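Local coordinates for protein beta-galactosidase (Geobacillus stearothermophilus, PDB 4OIF) that probably hydrolyses terminal non-reducing beta-D-galactose residues of beta-D-galactosides, as a zinc-binding, trimeric member of glycoside hydrolase family 42, at residues Ile530-Leu535 with Lys553-Val558. Sequence-based numbering, arbitrary orientation.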
# COMPACT_ATOMS: atom_id res chain seq x y z
N ILE A 530 36.49 -2.25 -5.45
CA ILE A 530 36.67 -1.54 -4.19
C ILE A 530 35.46 -0.71 -3.80
O ILE A 530 35.35 -0.29 -2.66
CB ILE A 530 37.92 -0.65 -4.21
CG1 ILE A 530 37.78 0.48 -5.22
CG2 ILE A 530 39.16 -1.48 -4.52
CD1 ILE A 530 39.03 1.34 -5.31
N GLU A 531 34.55 -0.48 -4.74
CA GLU A 531 33.36 0.32 -4.45
C GLU A 531 32.18 -0.01 -5.34
O GLU A 531 32.30 -0.08 -6.57
CB GLU A 531 33.64 1.82 -4.56
CG GLU A 531 32.44 2.67 -4.11
CD GLU A 531 32.69 4.16 -4.11
OE1 GLU A 531 33.79 4.60 -4.49
OE2 GLU A 531 31.76 4.90 -3.74
N THR A 532 31.03 -0.19 -4.71
CA THR A 532 29.79 -0.44 -5.43
C THR A 532 28.99 0.84 -5.46
O THR A 532 28.54 1.33 -4.42
CB THR A 532 28.95 -1.55 -4.77
OG1 THR A 532 29.62 -2.81 -4.92
CG2 THR A 532 27.59 -1.63 -5.45
N ASP A 533 28.83 1.40 -6.65
CA ASP A 533 28.06 2.61 -6.80
C ASP A 533 26.60 2.27 -7.07
O ASP A 533 26.28 1.66 -8.10
CB ASP A 533 28.63 3.45 -7.94
CG ASP A 533 28.14 4.87 -7.91
OD1 ASP A 533 27.80 5.39 -6.82
OD2 ASP A 533 28.10 5.47 -9.00
N THR A 534 25.71 2.65 -6.16
CA THR A 534 24.28 2.41 -6.34
C THR A 534 23.58 3.66 -6.87
O THR A 534 23.67 4.73 -6.27
CB THR A 534 23.61 1.97 -5.03
OG1 THR A 534 24.15 0.71 -4.61
CG2 THR A 534 22.10 1.84 -5.23
N LEU A 535 22.86 3.52 -7.97
CA LEU A 535 22.32 4.68 -8.68
C LEU A 535 20.81 4.85 -8.53
O LEU A 535 20.09 3.89 -8.31
CB LEU A 535 22.65 4.58 -10.16
CG LEU A 535 24.14 4.35 -10.46
CD1 LEU A 535 24.38 4.40 -11.95
CD2 LEU A 535 24.99 5.39 -9.73
N LYS A 553 23.03 1.28 -16.14
CA LYS A 553 22.02 1.64 -15.13
C LYS A 553 22.23 0.88 -13.82
O LYS A 553 22.86 -0.19 -13.80
CB LYS A 553 20.61 1.36 -15.67
CG LYS A 553 20.26 2.20 -16.88
CD LYS A 553 18.78 2.18 -17.19
CE LYS A 553 18.30 0.82 -17.63
NZ LYS A 553 16.82 0.87 -17.92
N ASP A 554 21.73 1.46 -12.73
CA ASP A 554 21.56 0.79 -11.43
C ASP A 554 22.83 0.59 -10.61
O ASP A 554 22.88 0.97 -9.45
CB ASP A 554 20.88 -0.58 -11.61
CG ASP A 554 19.50 -0.47 -12.22
OD1 ASP A 554 18.89 0.62 -12.14
OD2 ASP A 554 19.02 -1.49 -12.76
N TYR A 555 23.85 -0.05 -11.20
CA TYR A 555 25.07 -0.35 -10.46
C TYR A 555 26.34 -0.17 -11.28
O TYR A 555 26.41 -0.55 -12.45
CB TYR A 555 25.03 -1.77 -9.91
CG TYR A 555 23.89 -2.00 -8.96
CD1 TYR A 555 23.97 -1.54 -7.65
CD2 TYR A 555 22.74 -2.66 -9.35
CE1 TYR A 555 22.94 -1.73 -6.76
CE2 TYR A 555 21.70 -2.86 -8.47
CZ TYR A 555 21.81 -2.39 -7.17
OH TYR A 555 20.79 -2.57 -6.28
N ALA A 556 27.35 0.40 -10.64
CA ALA A 556 28.69 0.44 -11.20
C ALA A 556 29.65 -0.07 -10.15
O ALA A 556 29.36 -0.02 -8.96
CB ALA A 556 29.05 1.85 -11.63
N THR A 557 30.79 -0.58 -10.59
CA THR A 557 31.80 -1.00 -9.64
C THR A 557 33.13 -0.33 -9.92
O THR A 557 33.66 -0.43 -11.02
CB THR A 557 31.99 -2.53 -9.66
OG1 THR A 557 30.72 -3.19 -9.58
CG2 THR A 557 32.87 -2.96 -8.49
N VAL A 558 33.69 0.35 -8.92
CA VAL A 558 35.04 0.89 -9.08
C VAL A 558 36.02 -0.28 -8.94
O VAL A 558 35.90 -1.09 -8.02
CB VAL A 558 35.35 2.01 -8.06
CG1 VAL A 558 36.78 2.50 -8.23
CG2 VAL A 558 34.38 3.18 -8.22
O HOH W 1 30.17 -4.55 -7.37
O HOH W 2 20.20 0.98 -8.33
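A two-stranded antiparallel ribbon in the trimerisation domain is formed here by strands 527-534 and 555-561. The short strand axes pass 4.6 Å apart. Five backbone hydrogen bonds join the segments. At one end Ile530 N gives a nearly straight bond to Val558 O, with an N-H...O angle of 170°. Val558 N then gives a bond to the next residue, at Glu531 O. Asp533 and Ala556 form a hydrogen-bonded pair: Asp533 N reaches Ala556 O at 2.8 Å, and Ala556 N lies on a lone pair of Asp533 O. The last bond, Leu535 N to Asp554 O (2.9 Å), comes from above the carbonyl plane, and a water also donates to both Asp554 O and Leu535 O. Thr532 and Thr557 are a non-hydrogen-bonded pair, and a second water links their OG1 atoms; Thr557 OG1 also bonds Gly595 O.

Two faces result. On that of Thr532, Thr534, Tyr555 and Thr557, the Tyr555 side chain lies alongside Thr534 and points the same way. Thr534 OG1 sits at the ring edge, 3.5 Å from Tyr555 CE1. The ring packs on Phe431, and Tyr555 OH bonds Thr435 OG1 and Ala432 N. An alanine here would remove the ring and hydroxyl, and would probably lose the bonds to Thr435 and Ala432 and the packing against Thr534.

The other face carries Glu531, Asp533, Ala556 and Val558. Val558 CB packs 3.9 Å from Glu531 CB. At the end of the ribbon Ile530 crosses Val558 obliquely, with CG1 3.8 Å from Val558 CG1. Glu531 CG is anti to the backbone N (chi1 -174°), and the chain is extended beyond it. Glu531 OE1 forms a salt bridge with Arg386 NE of the second subunit. Asp533 OD2 forms a salt bridge with Arg338 NH2 of that subunit and bonds Tyr575 OH.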